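Local coordinates for protein shikimate 5-dehydrogenase AroE (5-dehydroshikimate reductase) (PDB 4P4G) that binds shikimate and probably catalyses its NADP-dependent interconversion with 3-dehydroshikimate, a step on the route to chorismate, at residues Pro5-Val10 against Asp35-Arg40; Ala26-Leu31 against Glu249-Leu254; Val62-Pro67 against Asn90-Thr95. All coordinates share one frame; numbering follows the deposited sequence.

In the fold
From the N terminus, strand 7-12 leads into helix 20-30 and then strand 37-42, and contact 1 closes this first loop by pairing the two strands in parallel. Residues 26-31, within that loop, wait for a partner far down the chain: contact 2 joins them to residues 249-254, at the end of helix 236-252, so contacts 1 and 2 cross. Contact 3 opens after contact 1 has closed and falls wholly within the long loop of contact 2, pairing strand 59-64 antiparallel with strand 91-95. Contacts 1 and 3 share one mixed sheet through neighbouring strands 7-12 and 59-64, while Phe251 of contact 2 packs against residues of both.

Contact 1: Pro5-Val10 against Asp35-Arg40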
loop_
_atom_site.group_PDB
_atom_site.type_symbol
_atom_site.label_atom_id
_atom_site.label_comp_id
_atom_site.label_asym_id
_atom_site.label_seq_id
_atom_site.Cartn_x
_atom_site.Cartn_y
_atom_site.Cartn_z
ATOM N N PRO A 5 15.321 -6.470 -23.516
ATOM C CA PRO A 5 15.609 -5.220 -22.803
ATOM C C PRO A 5 14.324 -4.447 -22.532
ATOM O O PRO A 5 13.814 -3.793 -23.441
ATOM C CB PRO A 5 16.470 -4.447 -23.800
ATOM C CG PRO A 5 17.176 -5.509 -24.572
ATOM C CD PRO A 5 16.228 -6.675 -24.655
ATOM N N LYS A 6 13.820 -4.528 -21.305
ATOM C CA LYS A 6 12.523 -3.956 -20.962
ATOM C C LYS A 6 12.642 -2.840 -19.933
ATOM O O LYS A 6 13.679 -2.679 -19.286
ATOM C CB LYS A 6 11.583 -5.040 -20.442
ATOM C CG LYS A 6 11.342 -6.166 -21.432
ATOM C CD LYS A 6 10.721 -5.637 -22.718
ATOM C CE LYS A 6 10.323 -6.782 -23.644
ATOM N NZ LYS A 6 9.817 -6.279 -24.950
ATOM N N LYS A 7 11.571 -2.063 -19.804
ATOM C CA LYS A 7 11.538 -0.932 -18.890
ATOM C C LYS A 7 10.361 -1.061 -17.939
ATOM O O LYS A 7 9.264 -1.472 -18.340
ATOM C CB LYS A 7 11.377 0.378 -19.660
ATOM C CG LYS A 7 12.477 0.682 -20.664
ATOM C CD LYS A 7 12.265 2.084 -21.229
ATOM C CE LYS A 7 13.035 2.321 -22.503
ATOM N NZ LYS A 7 12.336 3.339 -23.376
ATOM N N ALA A 8 10.593 -0.701 -16.682
ATOM C CA ALA A 8 9.509 -0.494 -15.728
ATOM C C ALA A 8 9.856 0.694 -14.855
ATOM O O ALA A 8 10.887 1.351 -15.045
ATOM C CB ALA A 8 9.263 -1.741 -14.894
ATOM N N GLY A 9 9.008 0.980 -13.887
ATOM C CA GLY A 9 9.322 2.038 -12.953
ATOM C C GLY A 9 8.188 2.296 -11.995
ATOM O O GLY A 9 7.215 1.531 -11.922
ATOM N N VAL A 10 8.315 3.394 -11.265
ATOM C CA VAL A 10 7.317 3.781 -10.282
ATOM C C VAL A 10 6.902 5.234 -10.512
ATOM O O VAL A 10 7.746 6.101 -10.746
ATOM C CB VAL A 10 7.847 3.554 -8.853
ATOM C CG1 VAL A 10 9.129 4.344 -8.601
ATOM C CG2 VAL A 10 6.767 3.897 -7.823
ATOM N N ASP A 35 19.579 -6.394 -18.276
ATOM C CA ASP A 35 19.508 -5.114 -18.982
ATOM C C ASP A 35 18.184 -4.377 -18.765
ATOM O O ASP A 35 17.936 -3.322 -19.362
ATOM C CB ASP A 35 19.726 -5.337 -20.471
ATOM C CG ASP A 35 18.898 -6.482 -21.008
ATOM O OD1 ASP A 35 18.244 -7.169 -20.196
ATOM O OD2 ASP A 35 18.923 -6.711 -22.236
ATOM N N TRP A 36 17.325 -4.937 -17.925
ATOM C CA TRP A 36 16.070 -4.271 -17.587
ATOM C C TRP A 36 16.340 -3.049 -16.703
ATOM O O TRP A 36 17.261 -3.049 -15.874
ATOM C CB TRP A 36 15.114 -5.235 -16.871
ATOM C CG TRP A 36 14.478 -6.285 -17.758
ATOM C CD1 TRP A 36 15.035 -6.911 -18.839
ATOM C CD2 TRP A 36 13.153 -6.819 -17.625
ATOM N NE1 TRP A 36 14.133 -7.795 -19.387
ATOM C CE2 TRP A 36 12.972 -7.755 -18.659
ATOM C CE3 TRP A 36 12.101 -6.588 -16.731
ATOM C CZ2 TRP A 36 11.780 -8.474 -18.816
ATOM C CZ3 TRP A 36 10.912 -7.297 -16.902
ATOM C CH2 TRP A 36 10.765 -8.219 -17.937
ATOM N N THR A 37 15.539 -2.006 -16.886
ATOM C CA THR A 37 15.652 -0.809 -16.067
ATOM C C THR A 37 14.390 -0.539 -15.248
ATOM O O THR A 37 13.288 -1.005 -15.576
ATOM C CB THR A 37 15.994 0.430 -16.922
ATOM O OG1 THR A 37 14.994 0.617 -17.934
ATOM C CG2 THR A 37 17.358 0.257 -17.595
ATOM N N TYR A 38 14.565 0.215 -14.173
ATOM C CA TYR A 38 13.451 0.627 -13.339
ATOM C C TYR A 38 13.735 2.018 -12.775
ATOM O O TYR A 38 14.671 2.208 -11.992
ATOM C CB TYR A 38 13.246 -0.407 -12.227
ATOM C CG TYR A 38 11.973 -0.239 -11.427
ATOM C CD1 TYR A 38 11.846 0.791 -10.505
ATOM C CD2 TYR A 38 10.916 -1.125 -11.575
ATOM C CE1 TYR A 38 10.689 0.950 -9.752
ATOM C CE2 TYR A 38 9.763 -0.984 -10.826
ATOM C CZ TYR A 38 9.660 0.056 -9.923
ATOM O OH TYR A 38 8.517 0.184 -9.181
ATOM N N GLU A 39 12.926 2.996 -13.178
ATOM C CA GLU A 39 13.190 4.380 -12.803
ATOM C C GLU A 39 12.042 5.013 -12.024
ATOM O O GLU A 39 10.917 4.511 -12.022
ATOM C CB GLU A 39 13.503 5.207 -14.049
ATOM C CG GLU A 39 12.425 5.173 -15.116
ATOM C CD GLU A 39 12.952 5.630 -16.478
ATOM O OE1 GLU A 39 12.967 4.808 -17.422
ATOM O OE2 GLU A 39 13.351 6.806 -16.601
ATOM N N ARG A 40 12.338 6.122 -11.356
ATOM C CA ARG A 40 11.308 6.900 -10.687
ATOM C C ARG A 40 10.818 7.984 -11.635
ATOM O O ARG A 40 11.627 8.665 -12.282
ATOM C CB ARG A 40 11.885 7.537 -9.421
ATOM C CG ARG A 40 12.506 6.514 -8.452
ATOM C CD ARG A 40 13.230 7.201 -7.293
ATOM N NE ARG A 40 13.924 6.235 -6.440
ATOM C CZ ARG A 40 15.119 5.726 -6.714
ATOM N NH1 ARG A 40 15.767 6.099 -7.818
ATOM N NH2 ARG A 40 15.666 4.831 -5.898
HETATM O O HOH W 1 15.882 -0.981 -20.529
HETATM O O HOH W 2 12.889 2.153 -16.874
#
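From Lys7 with Thr37 to Val10 with Arg40 the two strands pair in parallel, their axes 4.4 Å apart at 29°, with the N-H groups of Thr37, Ala8, Glu39 and Val10 donating across in turn to O of Lys6, Thr37, Ala8 and Glu39. Tyr38 lies flat over the partner strand: with CG anti to the backbone N (chi1 -170°), its ring covers Gly9, whose CA stands 3.5 Å from the ring centroid, only 4° off the normal. Glycine suits the place because a CB here would run into Glu39 O, which lies 3.1 Å from Gly9 CA. Small Ala8 touches the ring with CB, 3.8 Å from Tyr38 CD2, while Val10 CB sits by Tyr38 OH and Val10 CG1 3.9 Å from Tyr38 CE1. The Tyr38 hydroxyl is hydrogen-bonded to Ser63. The strands are the two arms of a beta-alpha-beta unit, whose helix 20-30 packs on the face carrying Tyr38 and Arg40; strand 37-42 is the outermost of the mixed sheet. Before the strands begin, Lys6 lays its aliphatic root over Trp36, CB 3.7 Å from the centroid of the six-membered ring, while its ammonium runs on to a salt bridge with Glu58. The face bearing Lys7, Thr37 and Glu39 is more polar. There a water accepts from Thr37 OG1 at 2.8 Å and donates to Glu39 OE1 at 2.7 Å and to Ala8 O. A second water donates to both Thr37 OG1 and Lys6 O, so the threonine hydroxyl links the two waters.

Contact 2: Ala26-Leu31 against Glu249-Leu254; sequences AAYRAL and EQFTGL
Tyr28 and Leu31, at the C-terminal end of helix 20-30, meet Phe251, Thr252 and Leu254, where helix 236-252 ends and the chain turns off: a helix-to-helix contact by which a late part of the chain packs back on the substrate-binding domain. The Tyr28 hydroxyl oxygen comes to the edge of the Phe251 ring, in its plane, 3.5 Å from Phe251 CD2. Beside the tyrosine ring, the methyl of Thr252 serves both partners, CG2 lying 3.9 Å from Tyr28 CE1 and equally 3.9 Å from Leu31 CD1; Leu31 and Thr252 meet tip to tip. Leu31 CD2 slides past Leu254 and lies 4.1 Å from its CB. A leucine suits position 31, its two methyls touching Thr252 and Leu254.

Further out, His24 ND1 holds the Tyr28 hydroxyl from one helical turn earlier, and Trp36 meets the Tyr28 ring edge-to-face. Phe251 also packs on Ala8 and Thr91. Gly253, with positive phi, carries the chain out of the helix. Thr252 OG1 stands between the backbone N and the carbonyl carbon (chi1 67°), which turns the methyl to Tyr28 and Leu31 and the hydroxyl to the backbone: OG1 is hydrogen-bonded to Val248 O and, in an ST turn, accepts from Leu254 N at 3.1 Å.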
loop_
_atom_site.group_PDB
_atom_site.type_symbol
_atom_site.label_atom_id
_atom_site.label_comp_id
_atom_site.label_asym_id
_atom_site.label_seq_id
_atom_site.Cartn_x
_atom_site.Cartn_y
_atom_site.Cartn_z
ATOM N N ALA A 26 17.108 -5.502 -7.969
ATOM C CA ALA A 26 17.625 -6.706 -7.321
ATOM C C ALA A 26 16.943 -7.962 -7.860
ATOM O O ALA A 26 17.613 -8.957 -8.148
ATOM C CB ALA A 26 17.448 -6.607 -5.811
ATOM N N ALA A 27 15.616 -7.912 -7.984
ATOM C CA ALA A 27 14.849 -9.034 -8.525
ATOM C C ALA A 27 15.231 -9.328 -9.966
ATOM O O ALA A 27 15.417 -10.487 -10.336
ATOM C CB ALA A 27 13.352 -8.760 -8.421
ATOM N N TYR A 28 15.333 -8.285 -10.786
ATOM C CA TYR A 28 15.614 -8.496 -12.205
ATOM C C TYR A 28 16.990 -9.122 -12.382
ATOM O O TYR A 28 17.161 -10.033 -13.187
ATOM C CB TYR A 28 15.489 -7.209 -13.027
ATOM C CG TYR A 28 14.147 -6.507 -12.922
ATOM C CD1 TYR A 28 13.002 -7.178 -12.502
ATOM C CD2 TYR A 28 14.030 -5.160 -13.248
ATOM C CE1 TYR A 28 11.778 -6.520 -12.400
ATOM C CE2 TYR A 28 12.823 -4.498 -13.144
ATOM C CZ TYR A 28 11.701 -5.179 -12.715
ATOM O OH TYR A 28 10.502 -4.515 -12.613
ATOM N N ARG A 29 17.974 -8.655 -11.614
ATOM C CA ARG A 29 19.298 -9.276 -11.642
ATOM C C ARG A 29 19.282 -10.744 -11.193
ATOM O O ARG A 29 19.945 -11.591 -11.783
ATOM C CB ARG A 29 20.284 -8.464 -10.794
ATOM C CG ARG A 29 20.634 -7.109 -11.395
ATOM C CD ARG A 29 21.841 -6.496 -10.694
ATOM N NE ARG A 29 21.591 -6.255 -9.275
ATOM C CZ ARG A 29 21.048 -5.139 -8.793
ATOM N NH1 ARG A 29 20.703 -4.164 -9.622
ATOM N NH2 ARG A 29 20.858 -4.996 -7.483
ATOM N N ALA A 30 18.527 -11.041 -10.140
ATOM C CA ALA A 30 18.388 -12.420 -9.666
ATOM C C ALA A 30 17.742 -13.328 -10.717
ATOM O O ALA A 30 18.060 -14.520 -10.799
ATOM C CB ALA A 30 17.590 -12.455 -8.377
ATOM N N LEU A 31 16.830 -12.758 -11.505
ATOM C CA LEU A 31 16.122 -13.510 -12.540
ATOM C C LEU A 31 16.902 -13.583 -13.851
ATOM O O LEU A 31 16.439 -14.199 -14.812
ATOM C CB LEU A 31 14.748 -12.884 -12.807
ATOM C CG LEU A 31 13.714 -12.985 -11.683
ATOM C CD1 LEU A 31 12.458 -12.165 -12.002
ATOM C CD2 LEU A 31 13.363 -14.448 -11.440
ATOM N N GLU A 249 6.279 -10.441 -10.324
ATOM C CA GLU A 249 5.659 -11.551 -11.046
ATOM C C GLU A 249 4.899 -11.082 -12.279
ATOM O O GLU A 249 4.990 -11.700 -13.337
ATOM C CB GLU A 249 4.776 -12.392 -10.112
ATOM C CG GLU A 249 5.603 -13.045 -9.000
ATOM C CD GLU A 249 4.806 -13.927 -8.070
ATOM O OE1 GLU A 249 3.564 -13.784 -8.023
ATOM O OE2 GLU A 249 5.435 -14.767 -7.385
ATOM N N GLN A 250 4.162 -9.986 -12.149
ATOM C CA GLN A 250 3.372 -9.500 -13.271
ATOM C C GLN A 250 4.220 -8.812 -14.335
ATOM O O GLN A 250 3.896 -8.880 -15.519
ATOM C CB GLN A 250 2.241 -8.601 -12.785
ATOM C CG GLN A 250 1.113 -9.390 -12.117
ATOM C CD GLN A 250 0.118 -8.498 -11.436
ATOM O OE1 GLN A 250 -0.878 -8.096 -12.036
ATOM N NE2 GLN A 250 0.376 -8.176 -10.173
ATOM N N PHE A 251 5.295 -8.145 -13.917
ATOM C CA PHE A 251 6.193 -7.489 -14.870
ATOM C C PHE A 251 7.051 -8.511 -15.630
ATOM O O PHE A 251 7.352 -8.319 -16.809
ATOM C CB PHE A 251 7.094 -6.459 -14.165
ATOM C CG PHE A 251 6.349 -5.275 -13.581
ATOM C CD1 PHE A 251 4.998 -5.081 -13.848
ATOM C CD2 PHE A 251 7.008 -4.356 -12.764
ATOM C CE1 PHE A 251 4.309 -3.996 -13.312
ATOM C CE2 PHE A 251 6.314 -3.261 -12.217
ATOM C CZ PHE A 251 4.967 -3.091 -12.496
ATOM N N THR A 252 7.431 -9.601 -14.965
ATOM C CA THR A 252 8.401 -10.546 -15.550
ATOM C C THR A 252 7.806 -11.850 -16.080
ATOM O O THR A 252 8.402 -12.481 -16.955
ATOM C CB THR A 252 9.517 -10.926 -14.548
ATOM O OG1 THR A 252 8.955 -11.690 -13.470
ATOM C CG2 THR A 252 10.194 -9.677 -13.996
ATOM N N GLY A 253 6.658 -12.265 -15.544
ATOM C CA GLY A 253 6.092 -13.568 -15.867
ATOM C C GLY A 253 6.777 -14.717 -15.141
ATOM O O GLY A 253 6.541 -15.878 -15.459
ATOM N N LEU A 254 7.629 -14.388 -14.168
ATOM C CA LEU A 254 8.423 -15.377 -13.431
ATOM C C LEU A 254 8.100 -15.285 -11.942
ATOM O O LEU A 254 7.586 -14.266 -11.494
ATOM C CB LEU A 254 9.917 -15.094 -13.637
ATOM C CG LEU A 254 10.470 -15.384 -15.036
ATOM C CD1 LEU A 254 11.733 -14.585 -15.305
ATOM C CD2 LEU A 254 10.753 -16.865 -15.202
#

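Contact 3: Val62-Pro67 against Asn90-Thr95; sequences VSVTMP and NTLVRT. With SKM ((3R,4S,5R)-3,4,5-trihydroxycyclohex-1-ene-1-carboxylic acid), chain C.
Asn90 meets Val64 and the bound shikimate with one short side chain. Its CB lies 3.4 Å from Val64 O and as close, 3.4 Å, to shikimate O12. CG, set between the backbone N and the carbonyl carbon (chi1 73°), has the same O12 as its nearest ligand atom, and the torsion turns the amide toward the ligand. At the tip the two amide atoms divide the work. ND2 donates to shikimate O12 at 2.9 Å in a nearly straight bond, 165° at the hydrogen, whereas OD1 accepts from Thr91 OG1 at 2.8 Å and also from Thr104 N. An asparagine is apt here because the bonds to OD1 should fix the rotation of the amide and so present its N-H to the ligand. The backbone of Asn90 is gripped too: Val64 N donates to Asn90 O at 2.8 Å, approaching from 57° above the carbonyl plane.

These residues stand at the end of an antiparallel pairing in the mixed sheet of the substrate-binding domain, strand 59-64 being flanked by strands 7-12 and 91-95. Val62 and Leu92 form a hydrogen-bonded pair, Val62 N to Leu92 O and Leu92 N to Val62 O both measuring 2.9 Å. Their apolar side chains run side by side, Val62 CG2 3.9 Å from Leu92 CB, and Leu92 reaches Phe75 of helix 69-75. Ser63 and Thr91 occupy the other face, where helix 236-252 lies; Ser63 OG, besides its tyrosine partner, is hydrogen-bonded to Gln247. Beyond the strand, Thr65 also lines the pocket, its OG1 and shikimate O7 sharing a 2.9 Å hydrogen bond.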
loop_
_atom_site.group_PDB
_atom_site.type_symbol
_atom_site.label_atom_id
_atom_site.label_comp_id
_atom_site.label_asym_id
_atom_site.label_seq_id
_atom_site.Cartn_x
_atom_site.Cartn_y
_atom_site.Cartn_z
ATOM N N VAL A 62 4.309 -0.448 -14.751
ATOM C CA VAL A 62 4.761 0.537 -13.777
ATOM C C VAL A 62 4.049 0.307 -12.458
ATOM O O VAL A 62 2.901 -0.158 -12.418
ATOM C CB VAL A 62 4.504 1.986 -14.237
ATOM C CG1 VAL A 62 5.413 2.360 -15.372
ATOM C CG2 VAL A 62 3.035 2.172 -14.628
ATOM N N SER A 63 4.759 0.606 -11.377
ATOM C CA SER A 63 4.174 0.648 -10.056
ATOM C C SER A 63 3.605 2.047 -9.895
ATOM O O SER A 63 4.118 2.999 -10.483
ATOM C CB SER A 63 5.245 0.391 -9.000
ATOM O OG SER A 63 5.981 -0.790 -9.292
ATOM N N VAL A 64 2.530 2.174 -9.123
ATOM C CA VAL A 64 1.899 3.476 -8.941
ATOM C C VAL A 64 1.750 3.736 -7.466
ATOM O O VAL A 64 1.213 2.908 -6.727
ATOM C CB VAL A 64 0.528 3.551 -9.630
ATOM C CG1 VAL A 64 -0.106 4.914 -9.380
ATOM C CG2 VAL A 64 0.683 3.299 -11.132
ATOM N N THR A 65 2.273 4.869 -7.017
ATOM C CA THR A 65 2.093 5.255 -5.627
ATOM C C THR A 65 1.242 6.520 -5.538
ATOM O O THR A 65 0.662 6.970 -6.538
ATOM C CB THR A 65 3.467 5.402 -4.895
ATOM O OG1 THR A 65 3.262 5.503 -3.477
ATOM C CG2 THR A 65 4.216 6.630 -5.392
ATOM N N MET A 66 1.130 7.076 -4.339
ATOM C CA MET A 66 0.402 8.327 -4.140
ATOM C C MET A 66 0.931 9.426 -5.076
ATOM O O MET A 66 2.149 9.556 -5.257
ATOM C CB MET A 66 0.545 8.744 -2.676
ATOM C CG MET A 66 0.688 10.227 -2.440
ATOM S SD MET A 66 0.237 10.597 -0.734
ATOM C CE MET A 66 -1.492 10.142 -0.781
ATOM N N PRO A 67 0.030 10.224 -5.681
ATOM C CA PRO A 67 -1.425 10.223 -5.523
ATOM C C PRO A 67 -2.182 9.560 -6.678
ATOM O O PRO A 67 -3.336 9.917 -6.902
ATOM C CB PRO A 67 -1.745 11.714 -5.551
ATOM C CG PRO A 67 -0.793 12.231 -6.595
ATOM C CD PRO A 67 0.487 11.439 -6.389
ATOM N N ASN A 90 -2.262 -0.139 -7.653
ATOM C CA ASN A 90 -0.894 0.320 -7.487
ATOM C C ASN A 90 0.022 -0.289 -8.544
ATOM O O ASN A 90 1.251 -0.195 -8.453
ATOM C CB ASN A 90 -0.382 -0.059 -6.097
ATOM C CG ASN A 90 -0.101 -1.537 -5.984
ATOM O OD1 ASN A 90 -0.780 -2.353 -6.611
ATOM N ND2 ASN A 90 0.897 -1.896 -5.182
ATOM N N THR A 91 -0.578 -0.928 -9.543
ATOM C CA THR A 91 0.195 -1.652 -10.557
ATOM C C THR A 91 -0.510 -1.552 -11.895
ATOM O O THR A 91 -1.717 -1.780 -11.976
ATOM C CB THR A 91 0.301 -3.153 -10.189
ATOM O OG1 THR A 91 0.731 -3.293 -8.831
ATOM C CG2 THR A 91 1.281 -3.886 -11.105
ATOM N N LEU A 92 0.226 -1.172 -12.934
ATOM C CA LEU A 92 -0.268 -1.285 -14.305
ATOM C C LEU A 92 0.644 -2.222 -15.076
ATOM O O LEU A 92 1.867 -2.056 -15.057
ATOM C CB LEU A 92 -0.281 0.081 -14.985
ATOM C CG LEU A 92 -1.319 1.055 -14.439
ATOM C CD1 LEU A 92 -1.019 2.450 -14.948
ATOM C CD2 LEU A 92 -2.715 0.616 -14.850
ATOM N N VAL A 93 0.041 -3.175 -15.777
ATOM C CA VAL A 93 0.772 -4.199 -16.517
ATOM C C VAL A 93 0.424 -4.097 -17.996
ATOM O O VAL A 93 -0.755 -4.077 -18.367
ATOM C CB VAL A 93 0.403 -5.599 -16.000
ATOM C CG1 VAL A 93 1.263 -6.684 -16.673
ATOM C CG2 VAL A 93 0.542 -5.652 -14.474
ATOM N N ARG A 94 1.443 -4.044 -18.846
ATOM C CA ARG A 94 1.211 -3.933 -20.279
ATOM C C ARG A 94 0.628 -5.243 -20.800
ATOM O O ARG A 94 1.091 -6.327 -20.429
ATOM C CB ARG A 94 2.521 -3.618 -21.004
ATOM C CG ARG A 94 2.327 -3.167 -22.445
ATOM C CD ARG A 94 1.734 -1.791 -22.430
ATOM N NE ARG A 94 2.055 -1.012 -23.622
ATOM C CZ ARG A 94 1.188 -0.780 -24.599
ATOM N NH1 ARG A 94 -0.045 -1.270 -24.522
ATOM N NH2 ARG A 94 1.547 -0.055 -25.648
ATOM N N THR A 95 -0.406 -5.149 -21.633
ATOM C CA THR A 95 -0.999 -6.323 -22.277
ATOM C C THR A 95 -0.831 -6.161 -23.802
ATOM O O THR A 95 -0.350 -5.119 -24.252
ATOM C CB THR A 95 -2.493 -6.488 -21.886
ATOM O OG1 THR A 95 -3.296 -5.543 -22.608
ATOM C CG2 THR A 95 -2.698 -6.325 -20.386
HETATM O O12 SKM C . 1.964 0.327 -3.634
HETATM C C8 SKM C . 3.329 0.713 -3.506
HETATM C C6 SKM C . 3.412 1.794 -2.465
HETATM O O7 SKM C . 2.429 2.787 -2.687
HETATM C C5 SKM C . 4.714 2.410 -2.537
HETATM C C4 SKM C . 5.603 2.302 -3.523
HETATM C C1 SKM C . 6.920 3.050 -3.420
HETATM O O2 SKM C . 7.780 2.891 -4.298
HETATM O O3 SKM C . 7.152 3.814 -2.465
HETATM C C10 SKM C . 5.357 1.428 -4.789
HETATM C C9 SKM C . 3.830 1.131 -4.861
HETATM O O11 SKM C . 3.701 0.082 -5.756
#